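Local coordinates for protein pyruvate formate-lyase 2 (Archaeoglobus fulgidus, PDB 2F3O) that probably works as a lyase of the glycyl radical enzyme family, related to pyruvate formate-lyase and glycerol dehydratase, though its own reaction is not established, at residues D346-E357 and G376-L385; C629-F640 and G652-S660. All coordinates share one frame; numbering follows the deposited sequence.

Interaction 1 (D346-E357 and G376-L385); sequences DATNELTYLMLE and GSPESFLKRL
Y353 and F381 meet as a T-shaped pair: the edge of the F381 ring, led by CD1, points at the face of Y353, with the planes 86° apart and the centroids separated by 5.3 Å. F381 has CG anti to its backbone N (chi1 -175°), which carries its far edge on toward the other helix, where CE1 lies 3.8 Å from L356 CD1 and CZ meets the methyl CG2 of T352. The phenol oxygen of Y353 lies beside F381 CB, at the start of the partner helix, and accepts a weak hydrogen bond from S380 OG (3.4 Å to Y353 OH). The segments 350-357 and 379-385 run 7° from parallel; they belong to the helices of two successive beta-alpha-beta crossovers, linking the parallel strands 334-338, 368-373 and 396-400. Further along, Y353 CD2 sits over one face of the R384 guanidinium, offset toward its rim and with the planes far from parallel, while R384 NH2 makes a salt bridge of 2.9 Å with E357 OE1. An alanine in place of Y353 is likely to leave the F381 edge without its aromatic face and S380 OG without its weak partner. Before the helices, D346 OD2 lies against P378 CD.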
ATOM      1  N   ASP A 346     -29.050  25.201  12.012  1.00 46.25           N
ATOM      2  CA  ASP A 346     -29.159  24.976  13.435  1.00 46.53           C
ATOM      3  C   ASP A 346     -29.765  23.609  13.700  1.00 46.88           C
ATOM      4  O   ASP A 346     -30.769  23.243  13.086  1.00 46.59           O
ATOM      5  CB  ASP A 346     -30.014  26.064  14.067  1.00 46.45           C
ATOM      6  CG  ASP A 346     -30.095  25.918  15.550  1.00 46.69           C
ATOM      7  OD1 ASP A 346     -29.010  25.904  16.180  1.00 47.25           O
ATOM      8  OD2 ASP A 346     -31.230  25.778  16.065  1.00 45.76           O
ATOM      9  N   ALA A 347     -29.142  22.851  14.598  1.00 47.47           N
ATOM     10  CA  ALA A 347     -29.616  21.502  14.899  1.00 48.59           C
ATOM     11  C   ALA A 347     -30.221  21.357  16.302  1.00 49.31           C
ATOM     12  O   ALA A 347     -30.385  20.245  16.804  1.00 49.78           O
ATOM     13  CB  ALA A 347     -28.499  20.483  14.688  1.00 48.51           C
ATOM     14  N   THR A 348     -30.538  22.481  16.932  1.00 50.01           N
ATOM     15  CA  THR A 348     -31.276  22.477  18.187  1.00 50.69           C
ATOM     16  C   THR A 348     -32.692  21.912  17.957  1.00 51.16           C
ATOM     17  O   THR A 348     -33.378  22.309  17.024  1.00 51.54           O
ATOM     18  CB  THR A 348     -31.322  23.908  18.779  1.00 50.64           C
ATOM     19  OG1 THR A 348     -30.011  24.286  19.222  1.00 50.65           O
ATOM     20  CG2 THR A 348     -32.283  23.996  19.942  1.00 50.80           C
ATOM     21  N   ASN A 349     -33.099  20.939  18.765  1.00 51.60           N
ATOM     22  CA  ASN A 349     -34.449  20.390  18.685  1.00 52.01           C
ATOM     23  C   ASN A 349     -35.038  20.467  20.079  1.00 52.51           C
ATOM     24  O   ASN A 349     -34.366  20.945  20.984  1.00 52.41           O
ATOM     25  CB  ASN A 349     -34.439  18.941  18.182  1.00 51.85           C
ATOM     26  CG  ASN A 349     -33.420  18.067  18.910  1.00 51.23           C
ATOM     27  OD1 ASN A 349     -33.256  18.152  20.127  1.00 50.48           O
ATOM     28  ND2 ASN A 349     -32.723  17.232  18.158  1.00 50.98           N
ATOM     29  N   GLU A 350     -36.254  19.956  20.265  1.00 53.06           N
ATOM     30  CA  GLU A 350     -36.947  20.069  21.546  1.00 53.66           C
ATOM     31  C   GLU A 350     -36.246  19.253  22.629  1.00 53.33           C
ATOM     32  O   GLU A 350     -36.391  19.514  23.831  1.00 53.73           O
ATOM     33  CB  GLU A 350     -38.398  19.605  21.411  1.00 54.39           C
ATOM     34  CG  GLU A 350     -39.353  20.228  22.446  1.00 57.21           C
ATOM     35  CD  GLU A 350     -40.479  19.276  22.895  1.00 60.02           C
ATOM     36  OE1 GLU A 350     -41.071  18.562  22.038  1.00 59.76           O
ATOM     37  OE2 GLU A 350     -40.768  19.265  24.120  1.00 61.31           O
ATOM     38  N   LEU A 351     -35.464  18.272  22.197  1.00 52.48           N
ATOM     39  CA  LEU A 351     -34.777  17.412  23.126  1.00 51.48           C
ATOM     40  C   LEU A 351     -33.535  18.102  23.667  1.00 50.92           C
ATOM     41  O   LEU A 351     -33.048  17.747  24.737  1.00 50.88           O
ATOM     42  CB  LEU A 351     -34.431  16.107  22.437  1.00 51.38           C
ATOM     43  CG  LEU A 351     -34.178  14.875  23.283  1.00 51.38           C
ATOM     44  CD1 LEU A 351     -35.248  14.674  24.343  1.00 51.02           C
ATOM     45  CD2 LEU A 351     -34.136  13.722  22.344  1.00 50.64           C
ATOM     46  N   THR A 352     -33.032  19.089  22.926  1.00 50.44           N
ATOM     47  CA  THR A 352     -31.900  19.890  23.387  1.00 49.99           C
ATOM     48  C   THR A 352     -32.312  20.655  24.632  1.00 50.40           C
ATOM     49  O   THR A 352     -31.613  20.618  25.648  1.00 50.56           O
ATOM     50  CB  THR A 352     -31.436  20.909  22.336  1.00 49.59           C
ATOM     51  OG1 THR A 352     -31.238  20.254  21.083  1.00 48.12           O
ATOM     52  CG2 THR A 352     -30.166  21.580  22.767  1.00 48.94           C
ATOM     53  N   TYR A 353     -33.471  21.313  24.543  1.00 50.57           N
ATOM     54  CA  TYR A 353     -34.029  22.107  25.641  1.00 50.54           C
ATOM     55  C   TYR A 353     -34.286  21.261  26.880  1.00 50.34           C
ATOM     56  O   TYR A 353     -33.950  21.658  27.999  1.00 50.17           O
ATOM     57  CB  TYR A 353     -35.339  22.755  25.202  1.00 50.77           C
ATOM     58  CG  TYR A 353     -35.178  23.915  24.255  1.00 50.99           C
ATOM     59  CD1 TYR A 353     -35.358  23.750  22.888  1.00 50.97           C
ATOM     60  CD2 TYR A 353     -34.867  25.185  24.730  1.00 50.85           C
ATOM     61  CE1 TYR A 353     -35.223  24.820  22.010  1.00 51.47           C
ATOM     62  CE2 TYR A 353     -34.724  26.261  23.866  1.00 51.03           C
ATOM     63  CZ  TYR A 353     -34.899  26.077  22.506  1.00 51.52           C
ATOM     64  OH  TYR A 353     -34.755  27.152  21.641  1.00 51.74           O
ATOM     65  N   LEU A 354     -34.887  20.095  26.651  1.00 50.34           N
ATOM     66  CA  LEU A 354     -35.160  19.120  27.695  1.00 50.40           C
ATOM     67  C   LEU A 354     -33.911  18.785  28.462  1.00 50.30           C
ATOM     68  O   LEU A 354     -33.907  18.807  29.680  1.00 50.34           O
ATOM     69  CB  LEU A 354     -35.703  17.828  27.097  1.00 50.35           C
ATOM     70  CG  LEU A 354     -37.191  17.602  27.270  1.00 50.79           C
ATOM     71  CD1 LEU A 354     -37.463  16.108  27.176  1.00 50.66           C
ATOM     72  CD2 LEU A 354     -37.651  18.172  28.610  1.00 50.73           C
ATOM     73  N   MET A 355     -32.842  18.509  27.734  1.00 50.29           N
ATOM     74  CA  MET A 355     -31.605  18.116  28.354  1.00 50.18           C
ATOM     75  C   MET A 355     -30.969  19.216  29.191  1.00 50.41           C
ATOM     76  O   MET A 355     -30.311  18.928  30.180  1.00 50.31           O
ATOM     77  CB  MET A 355     -30.659  17.548  27.311  1.00 49.95           C
ATOM     78  CG  MET A 355     -31.042  16.144  26.960  1.00 49.58           C
ATOM     79  SD  MET A 355     -30.330  15.635  25.417  1.00 50.03           S
ATOM     80  CE  MET A 355     -31.011  13.998  25.227  1.00 50.48           C
ATOM     81  N   LEU A 356     -31.209  20.467  28.811  1.00 50.93           N
ATOM     82  CA  LEU A 356     -30.736  21.616  29.565  1.00 51.57           C
ATOM     83  C   LEU A 356     -31.503  21.696  30.879  1.00 52.30           C
ATOM     84  O   LEU A 356     -30.916  21.964  31.933  1.00 52.41           O
ATOM     85  CB  LEU A 356     -30.964  22.897  28.760  1.00 51.31           C
ATOM     86  CG  LEU A 356     -30.019  24.103  28.784  1.00 50.67           C
ATOM     87  CD1 LEU A 356     -30.837  25.335  28.457  1.00 50.12           C
ATOM     88  CD2 LEU A 356     -29.252  24.316  30.089  1.00 49.29           C
ATOM     89  N   GLU A 357     -32.812  21.453  30.803  1.00 53.07           N
ATOM     90  CA  GLU A 357     -33.700  21.493  31.970  1.00 53.88           C
ATOM     91  C   GLU A 357     -33.359  20.476  33.035  1.00 53.46           C
ATOM     92  O   GLU A 357     -33.278  20.830  34.201  1.00 53.83           O
ATOM     93  CB  GLU A 357     -35.138  21.255  31.557  1.00 54.32           C
ATOM     94  CG  GLU A 357     -35.947  22.478  31.287  1.00 57.86           C
ATOM     95  CD  GLU A 357     -37.423  22.161  31.400  1.00 62.61           C
ATOM     96  OE1 GLU A 357     -38.113  22.186  30.352  1.00 64.55           O
ATOM     97  OE2 GLU A 357     -37.878  21.841  32.533  1.00 63.61           O
ATOM     98  N   GLY A 376     -25.954  30.841  14.767  1.00 50.79           N
ATOM     99  CA  GLY A 376     -27.305  30.599  14.323  1.00 51.62           C
ATOM    100  C   GLY A 376     -28.159  29.903  15.360  1.00 52.38           C
ATOM    101  O   GLY A 376     -29.242  29.394  15.031  1.00 52.72           O
ATOM    102  N   SER A 377     -27.680  29.863  16.606  1.00 52.73           N
ATOM    103  CA  SER A 377     -28.436  29.240  17.704  1.00 53.30           C
ATOM    104  C   SER A 377     -29.689  30.075  18.015  1.00 53.95           C
ATOM    105  O   SER A 377     -29.625  31.299  17.923  1.00 54.38           O
ATOM    106  CB  SER A 377     -27.555  29.121  18.945  1.00 53.01           C
ATOM    107  OG  SER A 377     -26.406  28.339  18.693  1.00 52.61           O
ATOM    108  N   PRO A 378     -30.829  29.430  18.361  1.00 54.40           N
ATOM    109  CA  PRO A 378     -32.037  30.229  18.606  1.00 54.58           C
ATOM    110  C   PRO A 378     -31.872  31.106  19.832  1.00 54.98           C
ATOM    111  O   PRO A 378     -31.237  30.697  20.812  1.00 54.94           O
ATOM    112  CB  PRO A 378     -33.131  29.178  18.857  1.00 54.43           C
ATOM    113  CG  PRO A 378     -32.580  27.907  18.342  1.00 54.57           C
ATOM    114  CD  PRO A 378     -31.091  27.996  18.564  1.00 54.40           C
ATOM    115  N   GLU A 379     -32.424  32.312  19.744  1.00 55.68           N
ATOM    116  CA  GLU A 379     -32.273  33.345  20.765  1.00 56.17           C
ATOM    117  C   GLU A 379     -32.828  32.864  22.102  1.00 56.31           C
ATOM    118  O   GLU A 379     -32.205  33.090  23.148  1.00 56.60           O
ATOM    119  CB  GLU A 379     -32.949  34.642  20.302  1.00 56.24           C
ATOM    120  CG  GLU A 379     -32.986  35.782  21.323  1.00 57.94           C
ATOM    121  CD  GLU A 379     -31.613  36.132  21.889  1.00 60.45           C
ATOM    122  OE1 GLU A 379     -30.660  36.343  21.091  1.00 61.12           O
ATOM    123  OE2 GLU A 379     -31.497  36.199  23.138  1.00 60.32           O
ATOM    124  N   SER A 380     -33.962  32.159  22.055  1.00 56.21           N
ATOM    125  CA  SER A 380     -34.565  31.572  23.252  1.00 56.19           C
ATOM    126  C   SER A 380     -33.612  30.630  23.954  1.00 56.18           C
ATOM    127  O   SER A 380     -33.484  30.666  25.177  1.00 56.42           O
ATOM    128  CB  SER A 380     -35.848  30.837  22.907  1.00 56.04           C
ATOM    129  OG  SER A 380     -35.798  30.386  21.571  1.00 56.76           O
ATOM    130  N   PHE A 381     -32.915  29.816  23.171  1.00 56.17           N
ATOM    131  CA  PHE A 381     -31.993  28.855  23.733  1.00 56.09           C
ATOM    132  C   PHE A 381     -30.827  29.527  24.462  1.00 56.27           C
ATOM    133  O   PHE A 381     -30.421  29.077  25.536  1.00 56.12           O
ATOM    134  CB  PHE A 381     -31.503  27.860  22.674  1.00 55.90           C
ATOM    135  CG  PHE A 381     -30.640  26.774  23.241  1.00 55.70           C
ATOM    136  CD1 PHE A 381     -31.148  25.899  24.195  1.00 55.88           C
ATOM    137  CD2 PHE A 381     -29.319  26.646  22.857  1.00 54.74           C
ATOM    138  CE1 PHE A 381     -30.355  24.913  24.747  1.00 56.00           C
ATOM    139  CE2 PHE A 381     -28.525  25.660  23.395  1.00 55.24           C
ATOM    140  CZ  PHE A 381     -29.035  24.793  24.343  1.00 55.79           C
ATOM    141  N   LEU A 382     -30.323  30.622  23.900  1.00 56.70           N
ATOM    142  CA  LEU A 382     -29.255  31.404  24.548  1.00 57.02           C
ATOM    143  C   LEU A 382     -29.714  32.083  25.843  1.00 57.15           C
ATOM    144  O   LEU A 382     -28.941  32.191  26.796  1.00 56.58           O
ATOM    145  CB  LEU A 382     -28.694  32.463  23.593  1.00 57.07           C
ATOM    146  CG  LEU A 382     -27.842  32.053  22.393  1.00 56.63           C
ATOM    147  CD1 LEU A 382     -27.087  33.262  21.844  1.00 55.25           C
ATOM    148  CD2 LEU A 382     -26.881  30.974  22.817  1.00 56.67           C
ATOM    149  N   LYS A 383     -30.969  32.543  25.851  1.00 57.80           N
ATOM    150  CA  LYS A 383     -31.598  33.124  27.045  1.00 58.44           C
ATOM    151  C   LYS A 383     -31.681  32.075  28.138  1.00 58.53           C
ATOM    152  O   LYS A 383     -31.264  32.310  29.273  1.00 58.33           O
ATOM    153  CB  LYS A 383     -33.009  33.649  26.738  1.00 58.51           C
ATOM    154  CG  LYS A 383     -33.064  35.067  26.172  1.00 59.42           C
ATOM    155  CD  LYS A 383     -34.388  35.749  26.531  1.00 61.17           C
ATOM    156  CE  LYS A 383     -34.413  37.203  26.075  1.00 61.58           C
ATOM    157  NZ  LYS A 383     -34.209  37.319  24.602  1.00 61.76           N
ATOM    158  N   ARG A 384     -32.181  30.904  27.750  1.00 58.65           N
ATOM    159  CA  ARG A 384     -32.385  29.780  28.643  1.00 58.81           C
ATOM    160  C   ARG A 384     -31.089  29.199  29.185  1.00 58.21           C
ATOM    161  O   ARG A 384     -31.062  28.667  30.288  1.00 58.19           O
ATOM    162  CB  ARG A 384     -33.181  28.707  27.922  1.00 59.25           C
ATOM    163  CG  ARG A 384     -34.081  27.930  28.842  1.00 62.45           C
ATOM    164  CD  ARG A 384     -35.373  27.532  28.131  1.00 67.65           C
ATOM    165  NE  ARG A 384     -35.836  26.221  28.590  1.00 71.87           N
ATOM    166  CZ  ARG A 384     -37.011  25.678  28.278  1.00 73.65           C
ATOM    167  NH1 ARG A 384     -37.869  26.335  27.500  1.00 74.52           N
ATOM    168  NH2 ARG A 384     -37.326  24.475  28.752  1.00 74.45           N
ATOM    169  N   LEU A 385     -30.021  29.301  28.404  1.00 57.71           N
ATOM    170  CA  LEU A 385     -28.694  28.943  28.868  1.00 57.27           C
ATOM    171  C   LEU A 385     -28.226  29.946  29.890  1.00 56.95           C
ATOM    172  O   LEU A 385     -27.653  29.578  30.911  1.00 56.70           O
ATOM    173  CB  LEU A 385     -27.705  28.990  27.719  1.00 57.45           C
ATOM    174  CG  LEU A 385     -27.488  27.764  26.856  1.00 57.58           C
ATOM    175  CD1 LEU A 385     -26.860  28.222  25.550  1.00 57.32           C
ATOM    176  CD2 LEU A 385     -26.604  26.761  27.589  1.00 56.95           C
TER

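Interaction 2 (C629-F640 and G652-S660); sequences CYPMTTNVGFGF and GEPLNPGVS
N635 grips the backbone of L655 with two hydrogen bonds, the polar centre of a buried contact in which helix 634-640 and the residues before it lie along an irregular, extended segment of the glycyl radical enzyme fold. Its carbonyl O accepts from L655 N at 2.9 Å, nearly straight at 167°; G639 N, a helix bond, reaches N635 O from the opposite face of its plane. The side chain answers in the other direction: N635 ND2 donates to L655 O over 2.8 Å, above the carbonyl plane rather than on a lone pair. With chi1 at 70°, CG falls between the backbone N and the carbonyl carbon, setting the amide where ND2 can also touch P657 CB. N656 is satisfied both ways: ND2 donates to S660 O, N is paired with D547 OD2, and OD1 accepts from A546 N. In the type II' turn that leads into the helix, P631 O accepts from both T634 N and T634 OG1, the hydroxyl bond being 2.7 Å. The backbone of G639 lies close against E653 O and P654. One water bridges the two segments, donating to V636 O at 2.8 Å and G652 O at 3.2 Å; V636 O also takes the helix bond from F640 N.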
ATOM      1  N   CYS A 629      -5.150  22.740  25.306  1.00 42.59           N
ATOM      2  CA  CYS A 629      -4.751  23.575  26.438  1.00 42.70           C
ATOM      3  C   CYS A 629      -5.729  23.572  27.596  1.00 42.93           C
ATOM      4  O   CYS A 629      -6.574  24.462  27.703  1.00 43.05           O
ATOM      5  CB  CYS A 629      -4.518  25.014  26.005  1.00 42.86           C
ATOM      6  SG  CYS A 629      -3.527  25.899  27.211  1.00 41.71           S
ATOM      7  N   TYR A 630      -5.607  22.590  28.474  1.00 43.13           N
ATOM      8  CA  TYR A 630      -6.476  22.535  29.627  1.00 43.78           C
ATOM      9  C   TYR A 630      -5.714  21.849  30.733  1.00 44.19           C
ATOM     10  O   TYR A 630      -4.865  21.014  30.446  1.00 44.39           O
ATOM     11  CB  TYR A 630      -7.823  21.850  29.303  1.00 44.16           C
ATOM     12  CG  TYR A 630      -7.777  20.394  28.957  1.00 44.20           C
ATOM     13  CD1 TYR A 630      -7.808  19.413  29.948  1.00 44.16           C
ATOM     14  CD2 TYR A 630      -7.743  19.997  27.637  1.00 44.29           C
ATOM     15  CE1 TYR A 630      -7.758  18.083  29.625  1.00 44.93           C
ATOM     16  CE2 TYR A 630      -7.722  18.674  27.299  1.00 44.66           C
ATOM     17  CZ  TYR A 630      -7.709  17.719  28.292  1.00 45.47           C
ATOM     18  OH  TYR A 630      -7.678  16.398  27.937  1.00 45.40           O
ATOM     19  N   PRO A 631      -5.988  22.213  31.996  1.00 44.61           N
ATOM     20  CA  PRO A 631      -5.093  21.773  33.041  1.00 45.08           C
ATOM     21  C   PRO A 631      -5.417  20.534  33.859  1.00 45.64           C
ATOM     22  O   PRO A 631      -4.487  19.984  34.444  1.00 45.94           O
ATOM     23  CB  PRO A 631      -5.111  22.964  33.993  1.00 45.38           C
ATOM     24  CG  PRO A 631      -6.467  23.510  33.859  1.00 44.82           C
ATOM     25  CD  PRO A 631      -7.015  23.127  32.525  1.00 44.55           C
ATOM     26  N   MET A 632      -6.682  20.106  33.913  1.00 46.20           N
ATOM     27  CA  MET A 632      -7.213  19.333  35.064  1.00 46.71           C
ATOM     28  C   MET A 632      -6.867  20.097  36.334  1.00 46.87           C
ATOM     29  O   MET A 632      -7.123  21.289  36.401  1.00 47.05           O
ATOM     30  CB  MET A 632      -6.730  17.872  35.127  1.00 46.67           C
ATOM     31  CG  MET A 632      -7.117  17.020  33.913  1.00 46.72           C
ATOM     32  SD  MET A 632      -8.831  17.180  33.371  1.00 47.73           S
ATOM     33  CE  MET A 632      -9.722  16.500  34.771  1.00 46.23           C
ATOM     34  N   THR A 633      -6.269  19.454  37.328  1.00 47.15           N
ATOM     35  CA  THR A 633      -5.656  20.257  38.387  1.00 47.52           C
ATOM     36  C   THR A 633      -4.147  20.096  38.391  1.00 48.02           C
ATOM     37  O   THR A 633      -3.513  20.289  39.420  1.00 48.05           O
ATOM     38  CB  THR A 633      -6.249  20.041  39.832  1.00 47.38           C
ATOM     39  OG1 THR A 633      -5.890  18.758  40.346  1.00 47.07           O
ATOM     40  CG2 THR A 633      -7.757  20.189  39.855  1.00 46.76           C
ATOM     41  N   THR A 634      -3.570  19.760  37.235  1.00 48.64           N
ATOM     42  CA  THR A 634      -2.118  19.603  37.141  1.00 49.32           C
ATOM     43  C   THR A 634      -1.402  20.939  37.125  1.00 49.86           C
ATOM     44  O   THR A 634      -0.194  20.978  37.299  1.00 49.70           O
ATOM     45  CB  THR A 634      -1.641  18.829  35.884  1.00 49.35           C
ATOM     46  OG1 THR A 634      -1.794  19.654  34.722  1.00 49.30           O
ATOM     47  CG2 THR A 634      -2.389  17.515  35.702  1.00 49.64           C
ATOM     48  N   ASN A 635      -2.133  22.033  36.908  1.00 50.68           N
ATOM     49  CA  ASN A 635      -1.530  23.355  37.033  1.00 51.61           C
ATOM     50  C   ASN A 635      -1.110  23.595  38.467  1.00 52.18           C
ATOM     51  O   ASN A 635      -0.090  24.251  38.713  1.00 52.46           O
ATOM     52  CB  ASN A 635      -2.459  24.465  36.572  1.00 51.61           C
ATOM     53  CG  ASN A 635      -3.621  24.659  37.489  1.00 52.75           C
ATOM     54  OD1 ASN A 635      -4.279  23.697  37.882  1.00 55.03           O
ATOM     55  ND2 ASN A 635      -3.886  25.900  37.853  1.00 53.67           N
ATOM     56  N   VAL A 636      -1.876  23.025  39.401  1.00 52.51           N
ATOM     57  CA  VAL A 636      -1.527  23.050  40.807  1.00 52.87           C
ATOM     58  C   VAL A 636      -0.375  22.079  41.069  1.00 53.27           C
ATOM     59  O   VAL A 636       0.635  22.449  41.675  1.00 53.59           O
ATOM     60  CB  VAL A 636      -2.740  22.710  41.698  1.00 52.77           C
ATOM     61  CG1 VAL A 636      -2.337  22.657  43.184  1.00 52.38           C
ATOM     62  CG2 VAL A 636      -3.860  23.712  41.461  1.00 52.75           C
ATOM     63  N   GLY A 637      -0.523  20.851  40.586  1.00 53.52           N
ATOM     64  CA  GLY A 637       0.442  19.803  40.865  1.00 53.63           C
ATOM     65  C   GLY A 637       1.827  20.148  40.359  1.00 53.97           C
ATOM     66  O   GLY A 637       2.813  19.983  41.094  1.00 53.84           O
ATOM     67  N   PHE A 638       1.890  20.652  39.118  1.00 53.98           N
ATOM     68  CA  PHE A 638       3.151  21.031  38.491  1.00 54.13           C
ATOM     69  C   PHE A 638       3.721  22.220  39.203  1.00 54.62           C
ATOM     70  O   PHE A 638       4.938  22.325  39.349  1.00 54.67           O
ATOM     71  CB  PHE A 638       2.979  21.425  37.027  1.00 54.00           C
ATOM     72  CG  PHE A 638       2.771  20.273  36.096  1.00 53.80           C
ATOM     73  CD1 PHE A 638       1.971  20.420  34.969  1.00 52.30           C
ATOM     74  CD2 PHE A 638       3.370  19.048  36.338  1.00 52.70           C
ATOM     75  CE1 PHE A 638       1.778  19.386  34.117  1.00 51.11           C
ATOM     76  CE2 PHE A 638       3.177  17.997  35.485  1.00 52.15           C
ATOM     77  CZ  PHE A 638       2.382  18.165  34.373  1.00 52.50           C
ATOM     78  N   GLY A 639       2.824  23.116  39.620  1.00 55.26           N
ATOM     79  CA  GLY A 639       3.168  24.296  40.408  1.00 55.80           C
ATOM     80  C   GLY A 639       4.042  23.993  41.610  1.00 56.24           C
ATOM     81  O   GLY A 639       5.111  24.582  41.729  1.00 55.97           O
ATOM     82  N   PHE A 640       3.603  23.048  42.454  1.00 56.95           N
ATOM     83  CA  PHE A 640       4.366  22.553  43.612  1.00 58.00           C
ATOM     84  C   PHE A 640       5.837  22.395  43.295  1.00 58.33           C
ATOM     85  O   PHE A 640       6.686  22.845  44.049  1.00 58.79           O
ATOM     86  CB  PHE A 640       3.912  21.159  44.069  1.00 58.47           C
ATOM     87  CG  PHE A 640       2.501  21.080  44.599  1.00 59.59           C
ATOM     88  CD1 PHE A 640       1.890  22.166  45.214  1.00 60.35           C
ATOM     89  CD2 PHE A 640       1.801  19.868  44.531  1.00 60.60           C
ATOM     90  CE1 PHE A 640       0.576  22.065  45.709  1.00 61.05           C
ATOM     91  CE2 PHE A 640       0.501  19.751  45.032  1.00 61.50           C
ATOM     92  CZ  PHE A 640      -0.116  20.858  45.622  1.00 61.09           C
ATOM     93  N   GLY A 652       6.634  27.078  44.005  1.00 60.71           N
ATOM     94  CA  GLY A 652       5.705  26.170  44.664  1.00 60.07           C
ATOM     95  C   GLY A 652       4.277  26.531  44.353  1.00 59.91           C
ATOM     96  O   GLY A 652       3.377  25.704  44.479  1.00 59.50           O
ATOM     97  N   GLU A 653       4.078  27.777  43.937  1.00 60.01           N
ATOM     98  CA  GLU A 653       2.741  28.319  43.705  1.00 60.55           C
ATOM     99  C   GLU A 653       2.146  27.724  42.431  1.00 59.71           C
ATOM    100  O   GLU A 653       2.898  27.359  41.530  1.00 59.67           O
ATOM    101  CB  GLU A 653       2.784  29.862  43.633  1.00 60.63           C
ATOM    102  CG  GLU A 653       2.596  30.606  44.982  1.00 61.82           C
ATOM    103  CD  GLU A 653       2.748  32.154  44.858  1.00 62.75           C
ATOM    104  OE1 GLU A 653       2.990  32.807  45.906  1.00 66.20           O
ATOM    105  OE2 GLU A 653       2.635  32.721  43.730  1.00 63.50           O
ATOM    106  N   PRO A 654       0.800  27.587  42.375  1.00 59.22           N
ATOM    107  CA  PRO A 654       0.041  27.135  41.208  1.00 58.77           C
ATOM    108  C   PRO A 654       0.354  27.854  39.901  1.00 58.40           C
ATOM    109  O   PRO A 654       0.696  29.034  39.900  1.00 58.77           O
ATOM    110  CB  PRO A 654      -1.396  27.451  41.600  1.00 58.60           C
ATOM    111  CG  PRO A 654      -1.411  27.287  43.036  1.00 58.85           C
ATOM    112  CD  PRO A 654      -0.103  27.822  43.517  1.00 59.16           C
ATOM    113  N   LEU A 655       0.230  27.128  38.797  1.00 57.75           N
ATOM    114  CA  LEU A 655       0.379  27.705  37.482  1.00 57.07           C
ATOM    115  C   LEU A 655      -0.991  28.156  36.996  1.00 56.85           C
ATOM    116  O   LEU A 655      -1.975  27.994  37.703  1.00 56.66           O
ATOM    117  CB  LEU A 655       0.989  26.683  36.525  1.00 57.14           C
ATOM    118  CG  LEU A 655       2.395  26.155  36.836  1.00 56.41           C
ATOM    119  CD1 LEU A 655       2.666  24.989  35.939  1.00 55.48           C
ATOM    120  CD2 LEU A 655       3.482  27.214  36.661  1.00 55.46           C
ATOM    121  N   ASN A 656      -1.075  28.735  35.808  1.00 56.58           N
ATOM    122  CA  ASN A 656      -2.374  29.204  35.359  1.00 56.89           C
ATOM    123  C   ASN A 656      -3.179  28.071  34.734  1.00 57.02           C
ATOM    124  O   ASN A 656      -2.604  27.157  34.141  1.00 56.96           O
ATOM    125  CB  ASN A 656      -2.244  30.388  34.405  1.00 56.86           C
ATOM    126  CG  ASN A 656      -1.754  29.987  33.050  1.00 57.74           C
ATOM    127  OD1 ASN A 656      -0.549  29.796  32.841  1.00 58.80           O
ATOM    128  ND2 ASN A 656      -2.678  29.886  32.094  1.00 58.02           N
ATOM    129  N   PRO A 657      -4.516  28.109  34.884  1.00 57.10           N
ATOM    130  CA  PRO A 657      -5.311  26.993  34.410  1.00 57.04           C
ATOM    131  C   PRO A 657      -5.920  27.180  33.007  1.00 56.98           C
ATOM    132  O   PRO A 657      -6.780  28.054  32.794  1.00 56.68           O
ATOM    133  CB  PRO A 657      -6.413  26.894  35.472  1.00 57.12           C
ATOM    134  CG  PRO A 657      -6.516  28.291  36.066  1.00 57.12           C
ATOM    135  CD  PRO A 657      -5.367  29.118  35.533  1.00 57.04           C
ATOM    136  N   GLY A 658      -5.483  26.339  32.070  1.00 56.60           N
ATOM    137  CA  GLY A 658      -6.018  26.356  30.717  1.00 56.29           C
ATOM    138  C   GLY A 658      -5.579  27.605  29.993  1.00 56.12           C
ATOM    139  O   GLY A 658      -4.409  27.985  30.035  1.00 56.12           O
ATOM    140  N   VAL A 659      -6.531  28.266  29.353  1.00 55.96           N
ATOM    141  CA  VAL A 659      -6.253  29.530  28.701  1.00 55.65           C
ATOM    142  C   VAL A 659      -6.730  30.677  29.582  1.00 55.83           C
ATOM    143  O   VAL A 659      -6.916  31.803  29.112  1.00 56.03           O
ATOM    144  CB  VAL A 659      -6.866  29.599  27.289  1.00 55.33           C
ATOM    145  CG1 VAL A 659      -6.172  28.603  26.400  1.00 55.56           C
ATOM    146  CG2 VAL A 659      -8.348  29.314  27.319  1.00 54.74           C
ATOM    147  N   SER A 660      -6.920  30.383  30.866  1.00 55.77           N
ATOM    148  CA  SER A 660      -7.342  31.392  31.821  1.00 55.82           C
ATOM    149  C   SER A 660      -6.102  31.994  32.492  1.00 56.03           C
ATOM    150  O   SER A 660      -5.137  31.275  32.767  1.00 55.80           O
ATOM    151  CB  SER A 660      -8.312  30.793  32.849  1.00 55.85           C
ATOM    152  OG  SER A 660      -9.357  30.050  32.239  1.00 54.90           O
TER
HETATM  153  O   HOH W   1       0.514  24.526  43.561  1.00 48.36           O

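In the fold
Following the chain from its N terminus, interaction 1 comes first: its two segments close a loop of 18 residues that contains the end of helix 350-362 and strand 368-373, so that successive helices meet on the same side of the mixed five-stranded sheet. The chain then runs on through strands 435-445 and 535-543 to strand 624-628, an end strand of the four-stranded sheet. Interaction 2 opens directly after it and closes a shorter loop of 11 residues, without helix or strand, tying helix 634-640 to the segment that runs on to helix 670-677 and strand 692-696 of the five-stranded sheet. The two loops are in series, neither nested nor crossing; the centres of interactions 1 and 2 are about 33 Å apart.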